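Spermidine synthase (Corynebacterium glutamicum ATCC 13032, PDB 3GJY) probably catalyses the transfer of an aminopropyl group from decarboxylated S-adenosylmethionine to putrescine, yielding spermidine in polyamine biosynthesis. Local coordinates at residues S55-L60 with A65-Y70; I74-R79 with T261-G266; D83-A88 with E248-N253. All blocks are in the same frame, centred on the assembly; numbering follows the deposited sequence.

How the contacts relate
From the N terminus, the chain first builds an antiparallel sheet of four strands. Its last strand, 53-59, runs into contact 1, which closes a short turn and leads into helix 69-85. All three contacts use this region, with contact 1 at the start of the helix, contact 2 along its middle and contact 3 at its end. Leu66 of contact 1 packs on Ala75 of contact 2. Contacts 2 and 3 close much later, after the chain has built most of the mixed sheet. The loop after strand 238-245 meets 83-88 first, and helix 255-264 then meets 74-79, so contact 3 is enclosed by contact 2. Contact 1 lies before both.

Contact 1 (S55-L60 with A65-Y70); sequences SSHIVL and ALEFEY
The carboxylate of Glu67 stacks on the imidazole of His57. The two planes are 19° apart, and OE1 of Glu67 sits 3.4 Å above the plane of the His57 ring, over its centre. OE2 of Glu67 comes to 3.2 Å from CE1 of His57. CG of His57 lies anti to the backbone N (chi1 -178°), which carries the ring out beside the extended Glu67 chain. A water lies in the ring plane 2.7 Å from ND1 of His57 and also bonds Ala65 O weakly; NE2 is hydrogen-bonded to Asp39.

The second close patch is Phe68, the N-cap residue of helix 69-85. Its ring lies against the strand backbone, with CE1 of Phe68 3.4 Å from C of Ser56. The carbonyl O of Ser55 lies over one ring face, offset toward the rim. Here Ser55 and Ser56 both face Ile48 in a classic beta bulge. Leu47 also touches the ring.

The rest is looser. Val59 CG2 only approaches Ala65 CB, at 4.4 Å. Waters bridge much of the rest. One donates to His57 O and accepts from Glu67 N. Another donates to both Ser55 O and Tyr70 OH, and that hydroxyl also bonds Asp166.

No direct hydrogen bond joins the two segments, so water supplies the polar links between sheet and helix start. The carboxylates of Glu67 and Asp39 would tend to favour a protonated His57, though Glu67 is exposed to solvent and its effect may be small.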
loop_
_atom_site.group_PDB
_atom_site.type_symbol
_atom_site.label_atom_id
_atom_site.label_comp_id
_atom_site.label_asym_id
_atom_site.label_seq_id
_atom_site.Cartn_x
_atom_site.Cartn_y
_atom_site.Cartn_z
ATOM N N SER A 55 -5.713 0.938 12.442
ATOM C CA SER A 55 -5.451 1.215 11.035
ATOM C C SER A 55 -4.187 2.015 10.771
ATOM O O SER A 55 -3.590 1.864 9.730
ATOM C CB SER A 55 -6.655 1.862 10.379
ATOM O OG SER A 55 -7.674 0.880 10.308
ATOM N N SER A 56 -3.823 2.907 11.668
ATOM C CA SER A 56 -2.500 3.515 11.582
ATOM C C SER A 56 -1.977 3.877 12.975
ATOM O O SER A 56 -2.740 3.888 13.951
ATOM C CB SER A 56 -2.492 4.753 10.676
ATOM O OG SER A 56 -1.142 5.107 10.456
ATOM N N HIS A 57 -0.675 4.132 13.069
ATOM C CA HIS A 57 -0.075 4.624 14.291
ATOM C C HIS A 57 0.956 5.654 13.923
ATOM O O HIS A 57 1.726 5.427 12.983
ATOM C CB HIS A 57 0.541 3.477 15.101
ATOM C CG HIS A 57 1.131 3.944 16.379
ATOM N ND1 HIS A 57 2.390 4.507 16.442
ATOM C CD2 HIS A 57 0.619 4.012 17.630
ATOM C CE1 HIS A 57 2.619 4.907 17.677
ATOM N NE2 HIS A 57 1.574 4.595 18.416
ATOM N N ILE A 58 0.943 6.793 14.622
ATOM C CA ILE A 58 1.896 7.870 14.340
ATOM C C ILE A 58 2.511 8.381 15.636
ATOM O O ILE A 58 1.912 8.255 16.724
ATOM C CB ILE A 58 1.258 9.039 13.593
ATOM C CG1 ILE A 58 0.103 9.666 14.390
ATOM C CG2 ILE A 58 0.763 8.561 12.217
ATOM C CD1 ILE A 58 -0.556 10.883 13.694
ATOM N N VAL A 59 3.714 8.925 15.517
ATOM C CA VAL A 59 4.297 9.713 16.598
ATOM C C VAL A 59 4.482 11.102 16.007
ATOM O O VAL A 59 5.186 11.277 14.994
ATOM C CB VAL A 59 5.640 9.126 17.047
ATOM C CG1 VAL A 59 6.255 10.047 18.117
ATOM C CG2 VAL A 59 5.483 7.672 17.577
ATOM N N LEU A 60 3.854 12.093 16.623
ATOM C CA LEU A 60 3.924 13.455 16.071
ATOM C C LEU A 60 5.389 13.918 16.025
ATOM O O LEU A 60 6.184 13.674 16.957
ATOM C CB LEU A 60 3.098 14.425 16.933
ATOM C CG LEU A 60 1.646 14.014 17.200
ATOM C CD1 LEU A 60 0.946 15.094 18.063
ATOM C CD2 LEU A 60 0.849 13.818 15.875
ATOM N N ALA A 65 8.603 7.068 11.864
ATOM C CA ALA A 65 8.299 6.038 12.865
ATOM C C ALA A 65 7.025 5.298 12.511
ATOM O O ALA A 65 5.938 5.894 12.498
ATOM C CB ALA A 65 8.179 6.658 14.258
ATOM N N LEU A 66 7.170 4.006 12.196
ATOM C CA LEU A 66 6.037 3.161 11.782
ATOM C C LEU A 66 5.880 1.986 12.716
ATOM O O LEU A 66 6.882 1.314 12.996
ATOM C CB LEU A 66 6.259 2.621 10.360
ATOM C CG LEU A 66 6.429 3.672 9.227
ATOM C CD1 LEU A 66 6.895 2.988 7.927
ATOM C CD2 LEU A 66 5.149 4.485 8.996
ATOM N N GLU A 67 4.650 1.687 13.110
ATOM C CA GLU A 67 4.401 0.552 14.013
ATOM C C GLU A 67 3.687 -0.620 13.373
ATOM O O GLU A 67 3.772 -1.755 13.845
ATOM C CB GLU A 67 3.742 0.980 15.331
ATOM C CG GLU A 67 4.798 1.603 16.235
ATOM C CD GLU A 67 4.312 1.992 17.607
ATOM O OE1 GLU A 67 3.288 1.446 18.090
ATOM O OE2 GLU A 67 4.992 2.871 18.205
ATOM N N PHE A 68 3.015 -0.359 12.269
ATOM C CA PHE A 68 2.354 -1.383 11.488
ATOM C C PHE A 68 3.372 -2.101 10.634
ATOM O O PHE A 68 4.054 -1.471 9.829
ATOM C CB PHE A 68 1.237 -0.780 10.603
ATOM C CG PHE A 68 -0.045 -0.563 11.356
ATOM C CD1 PHE A 68 -0.125 0.429 12.321
ATOM C CD2 PHE A 68 -1.141 -1.403 11.154
ATOM C CE1 PHE A 68 -1.278 0.584 13.093
ATOM C CE2 PHE A 68 -2.312 -1.246 11.918
ATOM C CZ PHE A 68 -2.381 -0.222 12.867
ATOM N N GLU A 69 3.488 -3.417 10.828
ATOM C CA GLU A 69 4.513 -4.190 10.119
ATOM C C GLU A 69 4.412 -4.051 8.614
ATOM O O GLU A 69 5.409 -3.838 7.929
ATOM C CB GLU A 69 4.461 -5.684 10.506
ATOM C CG GLU A 69 4.633 -5.923 12.033
ATOM C CD GLU A 69 6.018 -5.595 12.549
ATOM O OE1 GLU A 69 6.983 -5.608 11.764
ATOM O OE2 GLU A 69 6.152 -5.315 13.764
ATOM N N TYR A 70 3.204 -4.162 8.080
ATOM C CA TYR A 70 3.096 -4.139 6.621
ATOM C C TYR A 70 3.531 -2.784 6.065
ATOM O O TYR A 70 3.973 -2.712 4.927
ATOM C CB TYR A 70 1.671 -4.473 6.132
ATOM C CG TYR A 70 0.694 -3.309 6.175
ATOM C CD1 TYR A 70 0.606 -2.388 5.107
ATOM C CD2 TYR A 70 -0.183 -3.150 7.248
ATOM C CE1 TYR A 70 -0.284 -1.322 5.132
ATOM C CE2 TYR A 70 -1.102 -2.098 7.274
ATOM C CZ TYR A 70 -1.132 -1.179 6.229
ATOM O OH TYR A 70 -2.034 -0.148 6.244
HETATM O O HOH W 1 -4.065 0.032 7.976
HETATM O O HOH W 2 2.399 2.965 11.741
HETATM O O HOH W 3 4.515 4.839 14.754
HETATM O O HOH W 4 5.128 8.436 13.087
#

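Contact 2 (I74-R79 with T261-G266)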
loop_
_atom_site.group_PDB
_atom_site.type_symbol
_atom_site.label_atom_id
_atom_site.label_comp_id
_atom_site.label_asym_id
_atom_site.label_seq_id
_atom_site.Cartn_x
_atom_site.Cartn_y
_atom_site.Cartn_z
ATOM N N ILE A 74 6.226 -2.243 3.081
ATOM C CA ILE A 74 6.067 -1.353 1.909
ATOM C C ILE A 74 7.248 -0.352 1.859
ATOM O O ILE A 74 7.840 -0.134 0.791
ATOM C CB ILE A 74 4.725 -0.613 1.925
ATOM C CG1 ILE A 74 3.599 -1.632 1.715
ATOM C CG2 ILE A 74 4.693 0.467 0.849
ATOM C CD1 ILE A 74 2.209 -1.046 1.994
ATOM N N ALA A 75 7.575 0.263 2.994
ATOM C CA ALA A 75 8.693 1.218 3.012
ATOM C C ALA A 75 9.966 0.561 2.498
ATOM O O ALA A 75 10.668 1.132 1.671
ATOM C CB ALA A 75 8.929 1.738 4.429
ATOM N N THR A 76 10.273 -0.645 2.991
ATOM C CA THR A 76 11.513 -1.308 2.608
ATOM C C THR A 76 11.513 -1.669 1.109
ATOM O O THR A 76 12.496 -1.392 0.386
ATOM C CB THR A 76 11.701 -2.577 3.457
ATOM O OG1 THR A 76 11.905 -2.185 4.816
ATOM C CG2 THR A 76 12.900 -3.405 2.940
ATOM N N GLY A 77 10.433 -2.282 0.645
ATOM C CA GLY A 77 10.410 -2.726 -0.753
ATOM C C GLY A 77 10.401 -1.543 -1.710
ATOM O O GLY A 77 11.113 -1.553 -2.710
ATOM N N ALA A 78 9.580 -0.524 -1.413
ATOM C CA ALA A 78 9.471 0.637 -2.304
ATOM C C ALA A 78 10.768 1.449 -2.302
ATOM O O ALA A 78 11.245 1.860 -3.364
ATOM C CB ALA A 78 8.271 1.533 -1.929
ATOM N N ARG A 79 11.359 1.667 -1.131
ATOM C CA ARG A 79 12.603 2.478 -1.094
ATOM C C ARG A 79 13.711 1.768 -1.854
ATOM O O ARG A 79 14.490 2.410 -2.576
ATOM C CB ARG A 79 13.074 2.769 0.333
ATOM C CG ARG A 79 12.201 3.819 1.045
ATOM C CD ARG A 79 12.662 3.981 2.470
ATOM N NE ARG A 79 14.004 4.535 2.564
ATOM C CZ ARG A 79 14.567 4.858 3.723
ATOM N NH1 ARG A 79 13.903 4.656 4.862
ATOM N NH2 ARG A 79 15.796 5.365 3.747
ATOM N N THR A 261 16.486 -7.766 3.129
ATOM C CA THR A 261 16.224 -8.754 4.144
ATOM C C THR A 261 16.596 -8.249 5.537
ATOM O O THR A 261 15.849 -8.447 6.500
ATOM C CB THR A 261 16.920 -10.078 3.802
ATOM O OG1 THR A 261 16.381 -10.577 2.571
ATOM C CG2 THR A 261 16.712 -11.104 4.907
ATOM N N ARG A 262 17.737 -7.594 5.663
ATOM C CA ARG A 262 18.160 -7.094 6.972
ATOM C C ARG A 262 17.131 -6.118 7.508
ATOM O O ARG A 262 16.817 -6.152 8.697
ATOM C CB ARG A 262 19.555 -6.483 6.909
ATOM C CG ARG A 262 20.603 -7.547 6.577
ATOM C CD ARG A 262 22.038 -7.099 6.713
ATOM N NE ARG A 262 22.315 -5.865 6.004
ATOM C CZ ARG A 262 22.770 -5.814 4.755
ATOM N NH1 ARG A 262 23.013 -6.933 4.080
ATOM N NH2 ARG A 262 22.987 -4.637 4.189
ATOM N N GLU A 263 16.564 -5.269 6.632
ATOM C CA GLU A 263 15.499 -4.374 7.092
ATOM C C GLU A 263 14.251 -5.133 7.519
ATOM O O GLU A 263 13.618 -4.800 8.519
ATOM C CB GLU A 263 15.118 -3.350 6.012
ATOM C CG GLU A 263 16.263 -2.427 5.629
ATOM C CD GLU A 263 15.826 -1.284 4.735
ATOM O OE1 GLU A 263 14.656 -1.228 4.320
ATOM O OE2 GLU A 263 16.665 -0.429 4.430
ATOM N N LEU A 264 13.881 -6.154 6.751
ATOM C CA LEU A 264 12.690 -6.947 7.054
ATOM C C LEU A 264 12.782 -7.745 8.345
ATOM O O LEU A 264 11.760 -8.173 8.889
ATOM C CB LEU A 264 12.370 -7.924 5.909
ATOM C CG LEU A 264 12.019 -7.300 4.570
ATOM C CD1 LEU A 264 11.732 -8.426 3.559
ATOM C CD2 LEU A 264 10.836 -6.300 4.655
ATOM N N LEU A 265 14.008 -7.966 8.817
ATOM C CA LEU A 265 14.216 -8.687 10.077
ATOM C C LEU A 265 14.197 -7.744 11.255
ATOM O O LEU A 265 14.296 -8.205 12.408
ATOM C CB LEU A 265 15.513 -9.496 10.048
ATOM C CG LEU A 265 15.559 -10.610 8.987
ATOM C CD1 LEU A 265 16.939 -11.222 8.916
ATOM C CD2 LEU A 265 14.487 -11.681 9.231
ATOM N N GLY A 266 14.059 -6.441 10.998
ATOM C CA GLY A 266 14.109 -5.434 12.051
ATOM C C GLY A 266 12.810 -5.092 12.758
ATOM O O GLY A 266 12.834 -4.367 13.773
HETATM O O HOH W 5 14.991 -0.524 1.445
HETATM O O HOH W 6 10.987 -3.630 6.993
#
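Thr76 of helix 69-85 meets Glu263 and Leu264 of helix 255-264. The polar part centres on Thr76 OG1 and Glu263 OE1, which are 3.0 Å apart. The distance suits a hydrogen bond from the hydroxyl to the carboxylate. It is not settled, because Arg72 O, one turn back in the same helix, competes for the single proton. OG1 stands beside the backbone N and anti to the carbonyl carbon (chi1 -66°), a position from which it can serve either acceptor. Glu263 is modelled in two conformers, so its carboxylate contacts, including that to a water, are doubtful.

Two waters fill in the polar side. One donates to Thr76 OG1 at 2.8 Å and makes a weak bond to Glu263 O. The other lies 2.8 Å from Thr76 O and 3.0 Å from Glu263 OE1, with more acceptors nearby than it has protons to give.

The apolar part is small. The Thr76 methyl CG2 lies 3.9 Å from Leu264 CD2. Leu264 reaches it with the end of its side chain. The same methyl also has Glu263 OE1 close by. The Thr76 and Glu263 side chains run alongside each other, pointing opposite ways.

Charge acts at longer range. Arg79 NH1 stays 5.8 Å from Glu263 OE2 and bonds Tyr106 OH instead. Any attraction between these opposite charges is probably modest.

Helix 69-85 also packs on helix 102-110 through Ile74, Ala75 and Ala78. It precedes the first strand of the mixed sheet, and helix 255-264 follows strand 238-245. The strand order, with 238-245 antiparallel between 194-202 and 222-227, is that of the class I AdoMet-dependent methyltransferase fold.

Contact 3 (D83-A88 with E248-N253); sequences DAHQDA and EFFSSN
Ala84 CB touches the edge of the Phe250 ring, close to its plane, at 3.5 Å from CZ. A water sits over the centre of one face of the Phe250 ring, 3.3 Å above the plane. This is on the surface of the class I methyltransferase-like domain, where the end of helix 69-85 meets the loop between strand 238-245 and helix 255-264. The His85 ring runs nearly parallel to Phe250, with the planes at 18°. The offset is large, with ring centroids 5.8 Å apart, so little of one ring covers the other. One face of His85 is covered at its centre by the methyl of its own neighbour Ala84. The Ala84 methyl serves both aromatic rings, lying over one and against the rim of the other. The water that lies over Phe250 is at the edge of His85, in its plane.

CG of Phe250 stands anti to the carbonyl carbon (chi1 -62°), which swings the ring end toward Ala84. The ring is also touched by Glu256 and Ile260 of helix 255-264, while Phe250 O accepts a bond from Tyr273 OH. His85 packs edge-to-face with Phe81, one turn earlier in its helix.

Direct polar bonds are absent across the two segments. The shared water makes the link: it lies 2.7 Å from His85 NE2 and donates to Glu248 O at 2.6 Å.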
loop_
_atom_site.group_PDB
_atom_site.type_symbol
_atom_site.label_atom_id
_atom_site.label_comp_id
_atom_site.label_asym_id
_atom_site.label_seq_id
_atom_site.Cartn_x
_atom_site.Cartn_y
_atom_site.Cartn_z
ATOM N N ASP A 83 15.229 3.825 -4.883
ATOM C CA ASP A 83 16.644 4.180 -4.780
ATOM C C ASP A 83 17.454 3.632 -5.947
ATOM O O ASP A 83 18.396 4.277 -6.411
ATOM C CB ASP A 83 17.225 3.705 -3.451
ATOM C CG ASP A 83 16.659 4.469 -2.261
ATOM O OD1 ASP A 83 15.995 5.531 -2.447
ATOM O OD2 ASP A 83 16.891 3.983 -1.140
ATOM N N ALA A 84 17.122 2.433 -6.389
ATOM C CA ALA A 84 17.848 1.813 -7.495
ATOM C C ALA A 84 17.462 2.329 -8.868
ATOM O O ALA A 84 18.320 2.351 -9.760
ATOM C CB ALA A 84 17.656 0.319 -7.448
ATOM N N HIS A 85 16.195 2.716 -9.052
ATOM C CA HIS A 85 15.679 2.894 -10.415
ATOM C C HIS A 85 15.084 4.232 -10.764
ATOM O O HIS A 85 14.888 4.497 -11.948
ATOM C CB HIS A 85 14.619 1.840 -10.701
ATOM C CG HIS A 85 15.111 0.445 -10.523
ATOM N ND1 HIS A 85 16.197 -0.060 -11.214
ATOM C CD2 HIS A 85 14.670 -0.553 -9.722
ATOM C CE1 HIS A 85 16.382 -1.323 -10.864
ATOM N NE2 HIS A 85 15.473 -1.649 -9.960
ATOM N N GLN A 86 14.743 5.051 -9.771
ATOM C CA GLN A 86 13.972 6.261 -10.062
ATOM C C GLN A 86 14.651 7.508 -9.539
ATOM O O GLN A 86 15.621 7.438 -8.790
ATOM C CB GLN A 86 12.530 6.129 -9.493
ATOM C CG GLN A 86 11.781 4.984 -10.199
ATOM C CD GLN A 86 10.414 4.763 -9.636
ATOM O OE1 GLN A 86 10.253 4.697 -8.421
ATOM N NE2 GLN A 86 9.430 4.614 -10.505
ATOM N N ASP A 87 14.150 8.651 -9.966
ATOM C CA ASP A 87 14.710 9.943 -9.594
ATOM C C ASP A 87 13.847 10.528 -8.475
ATOM O O ASP A 87 12.724 11.014 -8.694
ATOM C CB ASP A 87 14.724 10.845 -10.835
ATOM C CG ASP A 87 15.353 12.203 -10.575
ATOM O OD1 ASP A 87 15.563 12.557 -9.381
ATOM O OD2 ASP A 87 15.614 12.913 -11.576
ATOM N N ALA A 88 14.368 10.464 -7.247
ATOM C CA ALA A 88 13.637 10.933 -6.080
ATOM C C ALA A 88 13.266 12.402 -6.139
ATOM O O ALA A 88 12.298 12.821 -5.488
ATOM C CB ALA A 88 14.453 10.646 -4.796
ATOM N N GLU A 248 12.944 -5.249 -13.721
ATOM C CA GLU A 248 13.279 -6.435 -12.938
ATOM C C GLU A 248 13.430 -6.145 -11.450
ATOM O O GLU A 248 13.999 -5.132 -11.079
ATOM C CB GLU A 248 14.596 -7.048 -13.447
ATOM C CG GLU A 248 14.499 -7.589 -14.830
ATOM C CD GLU A 248 15.746 -8.302 -15.246
ATOM O OE1 GLU A 248 16.036 -9.372 -14.668
ATOM O OE2 GLU A 248 16.417 -7.791 -16.157
ATOM N N PHE A 249 12.888 -7.030 -10.620
ATOM C CA PHE A 249 13.105 -6.991 -9.186
ATOM C C PHE A 249 14.394 -7.711 -8.837
ATOM O O PHE A 249 14.892 -8.563 -9.603
ATOM C CB PHE A 249 11.908 -7.618 -8.467
ATOM C CG PHE A 249 10.662 -6.759 -8.536
ATOM C CD1 PHE A 249 10.585 -5.556 -7.810
ATOM C CD2 PHE A 249 9.639 -7.079 -9.391
ATOM C CE1 PHE A 249 9.458 -4.744 -7.895
ATOM C CE2 PHE A 249 8.502 -6.273 -9.464
ATOM C CZ PHE A 249 8.433 -5.095 -8.738
ATOM N N PHE A 250 14.929 -7.387 -7.674
ATOM C CA PHE A 250 16.187 -7.989 -7.221
ATOM C C PHE A 250 16.017 -9.511 -7.065
ATOM O O PHE A 250 14.938 -10.023 -6.723
ATOM C CB PHE A 250 16.665 -7.285 -5.938
ATOM C CG PHE A 250 16.949 -5.811 -6.145
ATOM C CD1 PHE A 250 17.997 -5.400 -6.966
ATOM C CD2 PHE A 250 16.158 -4.847 -5.544
ATOM C CE1 PHE A 250 18.263 -4.035 -7.168
ATOM C CE2 PHE A 250 16.415 -3.480 -5.740
ATOM C CZ PHE A 250 17.473 -3.088 -6.542
ATOM N N SER A 251 17.074 -10.245 -7.372
ATOM C CA SER A 251 17.060 -11.679 -7.162
ATOM C C SER A 251 17.395 -11.976 -5.725
ATOM O O SER A 251 18.070 -11.181 -5.073
ATOM C CB SER A 251 18.101 -12.345 -8.045
ATOM O OG SER A 251 17.661 -12.379 -9.387
ATOM N N SER A 252 16.930 -13.126 -5.254
ATOM C CA SER A 252 17.193 -13.563 -3.907
ATOM C C SER A 252 18.675 -13.637 -3.579
ATOM O O SER A 252 19.062 -13.392 -2.443
ATOM C CB SER A 252 16.479 -14.884 -3.623
ATOM O OG SER A 252 15.183 -14.566 -3.135
ATOM N N ASN A 253 19.537 -13.934 -4.532
ATOM C CA ASN A 253 20.936 -13.944 -4.058
ATOM C C ASN A 253 21.789 -12.703 -4.371
ATOM O O ASN A 253 23.003 -12.772 -4.586
ATOM C CB ASN A 253 21.610 -15.288 -4.325
ATOM C CG ASN A 253 21.345 -16.294 -3.207
ATOM O OD1 ASN A 253 20.206 -16.741 -2.990
ATOM N ND2 ASN A 253 22.401 -16.652 -2.482
HETATM O O HOH W 7 15.216 -4.169 -8.946
#